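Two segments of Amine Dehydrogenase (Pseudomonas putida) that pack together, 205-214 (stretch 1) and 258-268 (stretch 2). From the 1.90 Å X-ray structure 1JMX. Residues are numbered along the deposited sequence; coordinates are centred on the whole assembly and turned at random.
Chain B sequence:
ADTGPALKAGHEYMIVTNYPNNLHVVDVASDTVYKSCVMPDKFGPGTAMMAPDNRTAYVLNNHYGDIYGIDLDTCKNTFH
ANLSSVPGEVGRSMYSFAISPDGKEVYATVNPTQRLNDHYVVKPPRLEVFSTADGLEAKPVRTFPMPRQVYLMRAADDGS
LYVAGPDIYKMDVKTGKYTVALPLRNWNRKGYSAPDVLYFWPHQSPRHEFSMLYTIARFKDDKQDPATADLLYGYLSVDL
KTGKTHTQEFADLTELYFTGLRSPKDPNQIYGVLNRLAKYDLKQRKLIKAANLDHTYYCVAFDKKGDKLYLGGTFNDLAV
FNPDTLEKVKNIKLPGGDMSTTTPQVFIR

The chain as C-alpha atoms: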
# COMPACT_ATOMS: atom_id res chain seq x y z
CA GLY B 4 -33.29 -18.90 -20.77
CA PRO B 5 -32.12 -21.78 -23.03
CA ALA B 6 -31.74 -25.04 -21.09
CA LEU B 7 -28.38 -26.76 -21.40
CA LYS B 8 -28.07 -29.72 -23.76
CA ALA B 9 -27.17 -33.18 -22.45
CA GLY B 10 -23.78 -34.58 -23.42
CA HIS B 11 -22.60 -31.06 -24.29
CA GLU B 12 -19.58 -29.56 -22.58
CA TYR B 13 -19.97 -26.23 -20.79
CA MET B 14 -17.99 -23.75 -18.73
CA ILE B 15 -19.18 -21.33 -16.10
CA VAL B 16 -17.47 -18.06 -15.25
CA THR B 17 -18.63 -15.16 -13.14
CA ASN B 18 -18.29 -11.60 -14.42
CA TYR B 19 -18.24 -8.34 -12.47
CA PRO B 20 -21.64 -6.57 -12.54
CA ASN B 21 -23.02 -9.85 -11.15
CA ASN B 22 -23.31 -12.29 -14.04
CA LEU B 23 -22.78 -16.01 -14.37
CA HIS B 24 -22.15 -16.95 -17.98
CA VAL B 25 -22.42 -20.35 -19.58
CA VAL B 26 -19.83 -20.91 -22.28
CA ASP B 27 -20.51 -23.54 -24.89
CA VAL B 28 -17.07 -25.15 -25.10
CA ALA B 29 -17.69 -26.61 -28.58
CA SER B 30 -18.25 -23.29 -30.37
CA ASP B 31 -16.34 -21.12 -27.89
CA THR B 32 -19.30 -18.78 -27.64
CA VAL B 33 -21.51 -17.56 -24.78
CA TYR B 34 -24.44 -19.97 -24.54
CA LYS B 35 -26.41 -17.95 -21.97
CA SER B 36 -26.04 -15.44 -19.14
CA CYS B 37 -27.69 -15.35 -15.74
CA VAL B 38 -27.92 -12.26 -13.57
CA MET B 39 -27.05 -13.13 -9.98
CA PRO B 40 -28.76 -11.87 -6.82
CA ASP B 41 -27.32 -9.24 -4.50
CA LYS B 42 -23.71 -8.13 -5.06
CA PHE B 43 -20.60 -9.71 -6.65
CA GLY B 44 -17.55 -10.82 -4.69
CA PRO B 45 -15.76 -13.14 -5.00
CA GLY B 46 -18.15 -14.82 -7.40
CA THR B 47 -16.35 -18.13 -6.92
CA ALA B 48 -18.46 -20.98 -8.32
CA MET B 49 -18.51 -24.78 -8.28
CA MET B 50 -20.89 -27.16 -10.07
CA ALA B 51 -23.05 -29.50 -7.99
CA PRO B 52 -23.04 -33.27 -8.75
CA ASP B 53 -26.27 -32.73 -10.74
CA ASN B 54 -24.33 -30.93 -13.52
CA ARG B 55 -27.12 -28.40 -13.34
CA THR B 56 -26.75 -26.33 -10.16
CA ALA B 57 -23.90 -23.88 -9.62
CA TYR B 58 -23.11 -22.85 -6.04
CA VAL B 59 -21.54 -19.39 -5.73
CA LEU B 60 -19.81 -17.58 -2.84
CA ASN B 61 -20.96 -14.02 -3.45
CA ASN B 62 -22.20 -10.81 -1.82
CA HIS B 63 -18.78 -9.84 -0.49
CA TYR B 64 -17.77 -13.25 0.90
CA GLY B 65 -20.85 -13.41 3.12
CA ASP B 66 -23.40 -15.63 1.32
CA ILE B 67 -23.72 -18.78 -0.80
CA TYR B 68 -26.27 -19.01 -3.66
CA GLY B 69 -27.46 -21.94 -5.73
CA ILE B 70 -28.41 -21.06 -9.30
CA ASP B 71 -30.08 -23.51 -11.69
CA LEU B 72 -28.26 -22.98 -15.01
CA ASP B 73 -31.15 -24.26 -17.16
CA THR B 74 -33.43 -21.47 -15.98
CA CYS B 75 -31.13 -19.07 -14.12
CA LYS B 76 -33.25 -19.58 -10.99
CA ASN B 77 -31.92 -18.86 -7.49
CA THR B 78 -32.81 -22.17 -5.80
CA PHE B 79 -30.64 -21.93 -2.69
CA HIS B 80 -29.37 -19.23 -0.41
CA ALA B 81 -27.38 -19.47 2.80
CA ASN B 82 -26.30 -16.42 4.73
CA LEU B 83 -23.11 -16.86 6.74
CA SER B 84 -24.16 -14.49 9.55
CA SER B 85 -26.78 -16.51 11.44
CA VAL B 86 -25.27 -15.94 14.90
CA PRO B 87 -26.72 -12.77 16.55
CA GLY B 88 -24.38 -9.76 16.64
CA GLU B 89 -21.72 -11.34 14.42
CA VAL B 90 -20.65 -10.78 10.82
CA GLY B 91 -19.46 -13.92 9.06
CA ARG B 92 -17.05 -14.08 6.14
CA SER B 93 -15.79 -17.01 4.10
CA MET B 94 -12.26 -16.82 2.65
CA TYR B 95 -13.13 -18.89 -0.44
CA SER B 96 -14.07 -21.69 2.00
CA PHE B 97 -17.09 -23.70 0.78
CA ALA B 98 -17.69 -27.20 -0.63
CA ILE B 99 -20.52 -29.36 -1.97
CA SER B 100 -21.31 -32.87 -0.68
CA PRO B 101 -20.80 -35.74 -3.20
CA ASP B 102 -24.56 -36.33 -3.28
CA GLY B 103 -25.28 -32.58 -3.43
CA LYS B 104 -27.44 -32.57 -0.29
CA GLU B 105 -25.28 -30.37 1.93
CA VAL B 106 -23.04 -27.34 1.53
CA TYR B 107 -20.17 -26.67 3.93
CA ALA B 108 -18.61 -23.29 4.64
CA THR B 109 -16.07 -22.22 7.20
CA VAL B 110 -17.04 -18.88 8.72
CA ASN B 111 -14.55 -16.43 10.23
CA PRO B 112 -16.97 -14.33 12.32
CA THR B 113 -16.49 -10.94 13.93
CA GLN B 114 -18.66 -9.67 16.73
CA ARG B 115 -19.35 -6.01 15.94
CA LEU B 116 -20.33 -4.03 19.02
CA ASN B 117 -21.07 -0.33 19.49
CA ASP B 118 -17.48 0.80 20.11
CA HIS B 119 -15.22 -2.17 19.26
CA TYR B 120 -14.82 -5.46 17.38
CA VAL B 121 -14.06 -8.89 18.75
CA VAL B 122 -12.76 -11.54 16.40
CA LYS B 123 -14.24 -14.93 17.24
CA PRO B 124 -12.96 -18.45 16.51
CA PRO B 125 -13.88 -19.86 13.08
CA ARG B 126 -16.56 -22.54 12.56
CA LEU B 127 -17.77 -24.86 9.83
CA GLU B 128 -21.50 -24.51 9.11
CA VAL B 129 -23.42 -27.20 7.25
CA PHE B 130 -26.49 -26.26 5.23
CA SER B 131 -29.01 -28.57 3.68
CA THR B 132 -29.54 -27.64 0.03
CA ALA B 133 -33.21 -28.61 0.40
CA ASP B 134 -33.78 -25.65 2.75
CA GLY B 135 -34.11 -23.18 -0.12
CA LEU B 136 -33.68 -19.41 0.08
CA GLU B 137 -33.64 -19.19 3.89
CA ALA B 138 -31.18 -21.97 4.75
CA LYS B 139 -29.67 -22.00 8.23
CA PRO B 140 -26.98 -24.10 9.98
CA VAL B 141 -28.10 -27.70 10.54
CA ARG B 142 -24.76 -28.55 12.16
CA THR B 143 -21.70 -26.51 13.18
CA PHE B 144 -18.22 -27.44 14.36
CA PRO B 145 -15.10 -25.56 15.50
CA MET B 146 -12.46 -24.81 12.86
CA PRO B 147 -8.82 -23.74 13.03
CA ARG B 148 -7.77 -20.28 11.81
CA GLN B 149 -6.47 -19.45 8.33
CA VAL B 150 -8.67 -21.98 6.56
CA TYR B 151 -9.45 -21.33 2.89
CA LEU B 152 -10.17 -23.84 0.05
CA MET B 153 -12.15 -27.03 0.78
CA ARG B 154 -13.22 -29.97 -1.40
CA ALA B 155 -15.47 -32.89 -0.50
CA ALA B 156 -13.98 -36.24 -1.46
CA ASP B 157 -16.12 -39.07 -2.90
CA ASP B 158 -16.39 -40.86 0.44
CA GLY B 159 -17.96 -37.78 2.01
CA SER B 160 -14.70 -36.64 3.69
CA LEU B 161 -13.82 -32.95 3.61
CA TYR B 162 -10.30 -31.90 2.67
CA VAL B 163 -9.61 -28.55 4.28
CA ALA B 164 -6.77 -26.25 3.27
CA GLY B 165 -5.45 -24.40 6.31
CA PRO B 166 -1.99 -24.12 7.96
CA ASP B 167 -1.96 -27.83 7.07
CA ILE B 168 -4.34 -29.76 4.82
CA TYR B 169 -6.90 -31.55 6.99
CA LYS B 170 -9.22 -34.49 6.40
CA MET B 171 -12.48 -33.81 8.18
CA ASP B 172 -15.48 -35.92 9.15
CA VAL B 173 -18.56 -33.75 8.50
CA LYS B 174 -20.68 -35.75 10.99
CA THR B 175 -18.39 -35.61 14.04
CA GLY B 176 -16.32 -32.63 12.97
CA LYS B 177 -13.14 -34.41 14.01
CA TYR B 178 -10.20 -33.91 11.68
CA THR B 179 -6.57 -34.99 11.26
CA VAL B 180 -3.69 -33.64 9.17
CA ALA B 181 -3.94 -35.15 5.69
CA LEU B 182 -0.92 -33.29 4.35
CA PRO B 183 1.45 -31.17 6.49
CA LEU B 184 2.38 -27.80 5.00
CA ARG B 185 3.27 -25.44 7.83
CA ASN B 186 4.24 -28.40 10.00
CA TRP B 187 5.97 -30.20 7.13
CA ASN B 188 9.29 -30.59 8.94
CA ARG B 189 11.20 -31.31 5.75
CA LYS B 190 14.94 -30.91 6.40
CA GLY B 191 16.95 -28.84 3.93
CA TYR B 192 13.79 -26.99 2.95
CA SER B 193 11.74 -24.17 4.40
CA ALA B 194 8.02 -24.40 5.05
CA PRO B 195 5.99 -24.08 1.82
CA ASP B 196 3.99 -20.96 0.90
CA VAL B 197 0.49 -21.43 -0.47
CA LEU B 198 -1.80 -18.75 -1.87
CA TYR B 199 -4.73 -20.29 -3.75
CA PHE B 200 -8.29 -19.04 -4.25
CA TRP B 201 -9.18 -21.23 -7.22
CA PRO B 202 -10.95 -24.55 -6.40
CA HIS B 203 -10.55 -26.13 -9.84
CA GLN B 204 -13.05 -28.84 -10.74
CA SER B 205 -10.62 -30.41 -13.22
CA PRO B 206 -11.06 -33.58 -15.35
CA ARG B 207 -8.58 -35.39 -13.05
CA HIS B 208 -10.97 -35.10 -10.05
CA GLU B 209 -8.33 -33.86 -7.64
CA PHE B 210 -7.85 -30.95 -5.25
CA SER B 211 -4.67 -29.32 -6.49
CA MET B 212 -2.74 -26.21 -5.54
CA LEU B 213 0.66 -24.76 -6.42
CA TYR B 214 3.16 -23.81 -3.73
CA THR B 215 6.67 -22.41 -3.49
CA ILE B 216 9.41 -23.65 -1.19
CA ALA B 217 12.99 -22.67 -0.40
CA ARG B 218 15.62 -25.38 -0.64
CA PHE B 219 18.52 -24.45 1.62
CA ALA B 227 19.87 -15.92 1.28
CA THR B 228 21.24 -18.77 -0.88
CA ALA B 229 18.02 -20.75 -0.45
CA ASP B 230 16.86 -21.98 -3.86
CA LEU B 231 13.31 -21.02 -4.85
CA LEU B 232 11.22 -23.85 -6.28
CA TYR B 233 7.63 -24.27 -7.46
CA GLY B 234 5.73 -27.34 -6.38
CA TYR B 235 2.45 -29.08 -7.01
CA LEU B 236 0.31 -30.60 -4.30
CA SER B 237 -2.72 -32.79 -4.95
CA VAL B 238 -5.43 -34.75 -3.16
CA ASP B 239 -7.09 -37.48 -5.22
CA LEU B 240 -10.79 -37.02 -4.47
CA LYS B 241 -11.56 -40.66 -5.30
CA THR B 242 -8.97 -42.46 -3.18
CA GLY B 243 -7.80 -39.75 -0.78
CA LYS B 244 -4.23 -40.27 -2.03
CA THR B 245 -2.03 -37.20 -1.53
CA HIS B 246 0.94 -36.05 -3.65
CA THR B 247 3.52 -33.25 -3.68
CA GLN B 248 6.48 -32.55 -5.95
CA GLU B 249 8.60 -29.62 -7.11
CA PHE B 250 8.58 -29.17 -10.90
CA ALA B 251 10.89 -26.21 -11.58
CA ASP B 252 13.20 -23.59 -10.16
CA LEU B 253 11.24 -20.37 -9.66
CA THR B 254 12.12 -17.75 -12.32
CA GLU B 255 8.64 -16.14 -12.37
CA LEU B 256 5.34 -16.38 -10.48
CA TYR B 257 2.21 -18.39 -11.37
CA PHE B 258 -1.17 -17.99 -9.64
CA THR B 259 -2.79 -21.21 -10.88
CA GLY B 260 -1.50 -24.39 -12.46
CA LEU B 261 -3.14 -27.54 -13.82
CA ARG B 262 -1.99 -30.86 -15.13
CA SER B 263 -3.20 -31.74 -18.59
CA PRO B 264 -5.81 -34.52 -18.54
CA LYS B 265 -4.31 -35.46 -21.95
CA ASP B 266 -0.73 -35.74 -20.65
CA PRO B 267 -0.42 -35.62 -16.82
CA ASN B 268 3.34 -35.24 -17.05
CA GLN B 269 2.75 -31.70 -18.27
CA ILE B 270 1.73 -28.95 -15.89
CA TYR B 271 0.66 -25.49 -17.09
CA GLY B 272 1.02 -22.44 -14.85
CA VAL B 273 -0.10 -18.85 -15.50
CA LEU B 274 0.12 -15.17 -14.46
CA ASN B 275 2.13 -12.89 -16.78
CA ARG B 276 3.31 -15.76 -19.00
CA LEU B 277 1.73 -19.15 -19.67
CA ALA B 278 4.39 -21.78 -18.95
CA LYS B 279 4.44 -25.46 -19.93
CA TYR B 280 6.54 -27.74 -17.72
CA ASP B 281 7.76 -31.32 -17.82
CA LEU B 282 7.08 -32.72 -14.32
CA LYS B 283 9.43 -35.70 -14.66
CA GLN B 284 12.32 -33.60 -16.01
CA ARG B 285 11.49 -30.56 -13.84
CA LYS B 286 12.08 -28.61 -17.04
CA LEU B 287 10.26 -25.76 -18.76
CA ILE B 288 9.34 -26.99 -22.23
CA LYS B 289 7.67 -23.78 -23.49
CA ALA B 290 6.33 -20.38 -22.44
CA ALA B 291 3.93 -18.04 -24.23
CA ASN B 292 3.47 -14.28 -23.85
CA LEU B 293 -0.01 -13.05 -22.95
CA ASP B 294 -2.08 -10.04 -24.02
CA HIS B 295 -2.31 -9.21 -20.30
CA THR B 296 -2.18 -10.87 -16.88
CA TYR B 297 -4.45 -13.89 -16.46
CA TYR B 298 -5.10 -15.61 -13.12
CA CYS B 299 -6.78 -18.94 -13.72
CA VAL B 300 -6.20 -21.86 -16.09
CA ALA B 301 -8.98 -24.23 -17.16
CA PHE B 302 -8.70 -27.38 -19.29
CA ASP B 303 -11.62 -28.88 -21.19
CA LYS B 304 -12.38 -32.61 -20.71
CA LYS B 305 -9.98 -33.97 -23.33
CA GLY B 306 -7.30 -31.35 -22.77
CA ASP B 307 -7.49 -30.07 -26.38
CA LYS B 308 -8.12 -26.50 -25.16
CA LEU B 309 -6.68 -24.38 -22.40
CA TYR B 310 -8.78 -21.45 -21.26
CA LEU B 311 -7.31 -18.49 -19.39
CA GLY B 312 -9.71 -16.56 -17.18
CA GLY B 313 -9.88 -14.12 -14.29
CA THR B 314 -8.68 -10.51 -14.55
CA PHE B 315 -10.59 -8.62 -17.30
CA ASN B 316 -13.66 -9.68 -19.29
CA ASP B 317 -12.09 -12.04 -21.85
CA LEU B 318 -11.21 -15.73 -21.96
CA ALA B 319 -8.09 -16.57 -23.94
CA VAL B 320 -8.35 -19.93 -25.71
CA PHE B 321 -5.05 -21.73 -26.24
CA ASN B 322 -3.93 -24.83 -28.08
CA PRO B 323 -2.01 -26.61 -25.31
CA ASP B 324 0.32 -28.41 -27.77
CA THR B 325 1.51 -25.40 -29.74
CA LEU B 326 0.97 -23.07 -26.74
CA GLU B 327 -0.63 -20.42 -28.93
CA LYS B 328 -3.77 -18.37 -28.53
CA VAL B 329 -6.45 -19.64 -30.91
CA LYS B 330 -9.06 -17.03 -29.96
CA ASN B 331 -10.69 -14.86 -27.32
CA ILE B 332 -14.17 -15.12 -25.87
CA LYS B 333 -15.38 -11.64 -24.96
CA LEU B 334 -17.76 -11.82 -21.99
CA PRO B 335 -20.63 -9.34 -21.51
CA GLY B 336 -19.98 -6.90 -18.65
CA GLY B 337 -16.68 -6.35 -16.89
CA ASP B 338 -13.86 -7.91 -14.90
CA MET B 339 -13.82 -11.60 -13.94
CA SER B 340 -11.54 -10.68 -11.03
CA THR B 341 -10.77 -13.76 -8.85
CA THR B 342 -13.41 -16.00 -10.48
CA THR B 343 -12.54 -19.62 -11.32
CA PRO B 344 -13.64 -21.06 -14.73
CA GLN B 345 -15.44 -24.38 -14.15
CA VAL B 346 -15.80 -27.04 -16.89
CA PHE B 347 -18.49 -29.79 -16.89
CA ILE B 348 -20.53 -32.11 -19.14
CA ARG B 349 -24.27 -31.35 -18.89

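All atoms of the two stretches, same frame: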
# COMPACT_ATOMS: atom_id res chain seq x y z
N SER B 205 -11.29 -29.89 -12.04
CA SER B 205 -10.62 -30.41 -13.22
C SER B 205 -10.97 -31.85 -13.59
O SER B 205 -11.43 -32.62 -12.74
CB SER B 205 -9.10 -30.29 -13.06
OG SER B 205 -8.63 -31.14 -12.03
N PRO B 206 -10.76 -32.23 -14.87
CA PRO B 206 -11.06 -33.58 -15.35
C PRO B 206 -10.40 -34.71 -14.54
O PRO B 206 -10.91 -35.83 -14.51
CB PRO B 206 -10.54 -33.54 -16.80
CG PRO B 206 -10.82 -32.13 -17.21
CD PRO B 206 -10.35 -31.35 -15.99
N ARG B 207 -9.29 -34.40 -13.86
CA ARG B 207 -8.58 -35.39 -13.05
C ARG B 207 -9.23 -35.67 -11.68
O ARG B 207 -8.78 -36.56 -10.96
CB ARG B 207 -7.11 -34.98 -12.85
CG ARG B 207 -6.37 -34.62 -14.15
CD ARG B 207 -4.84 -34.62 -13.96
NE ARG B 207 -4.32 -35.98 -13.81
CZ ARG B 207 -3.62 -36.41 -12.76
NH1 ARG B 207 -3.35 -35.59 -11.76
NH2 ARG B 207 -3.21 -37.67 -12.71
N HIS B 208 -10.26 -34.91 -11.32
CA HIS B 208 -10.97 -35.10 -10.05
C HIS B 208 -10.03 -35.08 -8.85
O HIS B 208 -9.99 -36.01 -8.05
CB HIS B 208 -11.74 -36.42 -10.09
CG HIS B 208 -12.92 -36.48 -9.18
ND1 HIS B 208 -13.23 -37.59 -8.43
CD2 HIS B 208 -13.90 -35.58 -8.93
CE1 HIS B 208 -14.35 -37.38 -7.77
NE2 HIS B 208 -14.78 -36.17 -8.05
N GLU B 209 -9.25 -34.02 -8.75
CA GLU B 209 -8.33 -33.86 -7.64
C GLU B 209 -8.32 -32.42 -7.17
O GLU B 209 -8.75 -31.51 -7.89
CB GLU B 209 -6.91 -34.34 -8.02
CG GLU B 209 -6.25 -33.57 -9.16
CD GLU B 209 -4.88 -34.13 -9.57
OE1 GLU B 209 -4.16 -33.42 -10.30
OE2 GLU B 209 -4.52 -35.27 -9.19
N PHE B 210 -7.96 -32.25 -5.90
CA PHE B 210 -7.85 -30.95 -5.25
C PHE B 210 -6.37 -30.61 -5.36
O PHE B 210 -5.54 -31.19 -4.68
CB PHE B 210 -8.28 -31.06 -3.78
CG PHE B 210 -8.22 -29.76 -3.00
CD1 PHE B 210 -8.16 -28.53 -3.65
CD2 PHE B 210 -8.24 -29.78 -1.61
CE1 PHE B 210 -8.10 -27.34 -2.92
CE2 PHE B 210 -8.19 -28.59 -0.86
CZ PHE B 210 -8.12 -27.38 -1.52
N SER B 211 -6.06 -29.70 -6.26
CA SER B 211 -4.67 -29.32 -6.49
C SER B 211 -4.40 -27.85 -6.24
O SER B 211 -5.27 -27.00 -6.43
CB SER B 211 -4.26 -29.69 -7.91
OG SER B 211 -4.96 -28.91 -8.86
N MET B 212 -3.18 -27.57 -5.80
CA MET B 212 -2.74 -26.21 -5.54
C MET B 212 -1.25 -26.13 -5.79
O MET B 212 -0.55 -27.13 -5.66
CB MET B 212 -2.99 -25.83 -4.07
CG MET B 212 -4.44 -25.84 -3.65
SD MET B 212 -4.67 -25.06 -2.06
CE MET B 212 -3.88 -26.24 -0.98
N LEU B 213 -0.77 -24.96 -6.22
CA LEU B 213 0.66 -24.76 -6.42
C LEU B 213 1.20 -24.19 -5.11
O LEU B 213 0.44 -23.65 -4.29
CB LEU B 213 0.95 -23.75 -7.53
CG LEU B 213 0.56 -23.98 -8.99
CD1 LEU B 213 1.09 -22.82 -9.80
CD2 LEU B 213 1.12 -25.29 -9.51
N TYR B 214 2.50 -24.34 -4.90
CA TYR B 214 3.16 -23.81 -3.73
C TYR B 214 4.60 -23.51 -4.10
O TYR B 214 5.06 -23.92 -5.16
CB TYR B 214 3.08 -24.80 -2.55
CG TYR B 214 3.83 -26.11 -2.73
CD1 TYR B 214 5.18 -26.21 -2.41
CD2 TYR B 214 3.16 -27.26 -3.18
CE1 TYR B 214 5.86 -27.43 -2.53
CE2 TYR B 214 3.84 -28.48 -3.30
CZ TYR B 214 5.18 -28.55 -2.98
OH TYR B 214 5.84 -29.74 -3.10
N PHE B 258 -0.08 -18.01 -10.62
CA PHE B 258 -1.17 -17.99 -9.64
C PHE B 258 -1.88 -19.35 -9.59
O PHE B 258 -2.19 -19.86 -8.51
CB PHE B 258 -2.16 -16.87 -9.96
CG PHE B 258 -1.87 -15.59 -9.24
CD1 PHE B 258 -0.68 -15.43 -8.52
CD2 PHE B 258 -2.77 -14.53 -9.29
CE1 PHE B 258 -0.41 -14.23 -7.85
CE2 PHE B 258 -2.51 -13.33 -8.62
CZ PHE B 258 -1.33 -13.18 -7.89
N THR B 259 -2.15 -19.91 -10.77
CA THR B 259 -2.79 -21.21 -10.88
C THR B 259 -1.99 -22.11 -11.81
O THR B 259 -1.22 -21.64 -12.66
CB THR B 259 -4.23 -21.12 -11.41
OG1 THR B 259 -4.21 -20.60 -12.74
CG2 THR B 259 -5.09 -20.25 -10.54
N GLY B 260 -2.19 -23.41 -11.64
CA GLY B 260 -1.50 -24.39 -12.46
C GLY B 260 -2.29 -25.67 -12.48
O GLY B 260 -2.83 -26.08 -11.46
N LEU B 261 -2.42 -26.28 -13.66
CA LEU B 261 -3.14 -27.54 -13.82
C LEU B 261 -2.38 -28.53 -14.67
O LEU B 261 -1.65 -28.16 -15.60
CB LEU B 261 -4.51 -27.34 -14.46
CG LEU B 261 -5.72 -26.88 -13.65
CD1 LEU B 261 -6.93 -26.85 -14.56
CD2 LEU B 261 -5.96 -27.81 -12.46
N ARG B 262 -2.58 -29.79 -14.36
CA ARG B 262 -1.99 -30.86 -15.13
C ARG B 262 -2.96 -31.19 -16.24
O ARG B 262 -4.19 -31.17 -16.04
CB ARG B 262 -1.73 -32.08 -14.28
CG ARG B 262 -0.49 -31.93 -13.48
CD ARG B 262 0.09 -33.27 -13.22
NE ARG B 262 -0.54 -33.92 -12.09
CZ ARG B 262 -0.24 -35.15 -11.69
NH1 ARG B 262 0.65 -35.87 -12.37
NH2 ARG B 262 -0.76 -35.62 -10.56
N SER B 263 -2.41 -31.42 -17.42
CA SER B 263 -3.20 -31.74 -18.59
C SER B 263 -3.81 -33.11 -18.41
O SER B 263 -3.14 -34.03 -17.95
CB SER B 263 -2.31 -31.74 -19.83
OG SER B 263 -3.04 -32.12 -20.98
N PRO B 264 -5.12 -33.23 -18.67
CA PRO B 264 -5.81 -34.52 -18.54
C PRO B 264 -5.39 -35.44 -19.70
O PRO B 264 -5.55 -36.67 -19.65
CB PRO B 264 -7.29 -34.12 -18.62
CG PRO B 264 -7.27 -32.88 -19.46
CD PRO B 264 -6.08 -32.14 -18.92
N LYS B 265 -4.81 -34.82 -20.73
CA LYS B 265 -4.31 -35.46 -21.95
C LYS B 265 -2.94 -36.07 -21.65
O LYS B 265 -2.67 -37.23 -21.98
CB LYS B 265 -4.21 -34.37 -23.03
CG LYS B 265 -3.87 -34.81 -24.44
CD LYS B 265 -4.06 -33.61 -25.35
CE LYS B 265 -3.83 -33.93 -26.81
NZ LYS B 265 -4.16 -32.71 -27.64
N ASP B 266 -2.06 -35.28 -21.05
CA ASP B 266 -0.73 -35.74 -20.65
C ASP B 266 -0.49 -35.14 -19.27
O ASP B 266 -0.24 -33.94 -19.12
CB ASP B 266 0.36 -35.32 -21.64
CG ASP B 266 1.75 -35.84 -21.25
OD1 ASP B 266 2.73 -35.45 -21.90
OD2 ASP B 266 1.88 -36.64 -20.30
N PRO B 267 -0.61 -35.98 -18.23
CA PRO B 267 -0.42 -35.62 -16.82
C PRO B 267 1.01 -35.25 -16.46
O PRO B 267 1.25 -34.70 -15.39
CB PRO B 267 -0.86 -36.89 -16.09
CG PRO B 267 -0.44 -37.97 -17.03
CD PRO B 267 -0.93 -37.41 -18.35
N ASN B 268 1.95 -35.58 -17.32
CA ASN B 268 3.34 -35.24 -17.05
C ASN B 268 3.61 -33.77 -17.38
O ASN B 268 4.70 -33.25 -17.16
CB ASN B 268 4.28 -36.15 -17.83
CG ASN B 268 5.74 -35.82 -17.60
OD1 ASN B 268 6.29 -36.12 -16.53
ND2 ASN B 268 6.36 -35.15 -18.57
O HOH W 1 -3.11 -26.64 -8.98

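How do the two backbones lie against each other? Strand 209-214 and strand 259-262 run in roughly opposing directions, with 128° between their N-to-C axes and a closest approach of 6.4 Å. They are not paired as neighbours in a sheet: no direct hydrogen bond joins the two stretches, and the contact is made by side chains, packing on each other and on backbone, and by one bridging water. As stretch 1 advances, its partners step backward along stretch 2, from Pro264 near Arg207 to Gly260 near Leu213.

What does the turn at the start of stretch 1 contribute? Ser205 to His208 form a type I beta turn, closed by the backbone hydrogen bond from His208 N to Ser205 O at 2.9 Å. Ser205 and Pro206 both point toward stretch 2. Ser205 CB rests 4.0 Å from CD2 of Leu261, whose end comes nearer than its sideways CA-to-CB bond suggests. Pro206 CB meets Pro264 CB at 3.8 Å, an apolar contact between two rings.

How can two arginines sit so close? Arg207 also starts out sideways, but its long side chain reaches across, and more of its surface is covered by the other stretch than that of any other residue here. Arg207 NH1 lies over one face of the Arg262 guanidinium, 2.9 Å from Arg262 NH2. Both atoms are donors, so this is no hydrogen bond, and the like charges should repel. Glu209 supplies compensating charge: Arg207 NH1 makes a salt bridge with Glu209 OE1 at 2.7 Å, although the angle makes its hydrogen bond weak. Glu209 OE2 is 4.0 Å from Arg262 NH2, beyond a salt bridge but near enough for electrostatic attraction. On the stretch 2 side, Pro267 CB lies over one face of the Arg207 guanidinium, 4.2 Å from Arg207 NH2.

What joins the strands beyond the charged cluster? Ser211 points toward stretch 2, and Ser211 OG lies 3.9 Å from Leu261 CD2. Ser211 OG is 4.4 Å from Gly260 O, too far for a direct hydrogen bond, and a water bridges the two. That water's O lies 2.9 Å from Ser211 OG and donates to Gly260 O at 2.6 Å, tying side chain to backbone.

Why does Leu213 fit so closely at the end? Leu213 points toward stretch 2 and packs against its backbone, with Leu213 CD1 3.7 Å from Thr259 C and 3.8 Å from Gly260 N. Gly260 leaves room for this: a CB placed there would lie 2.8 Å from Leu213 CD2, a clash.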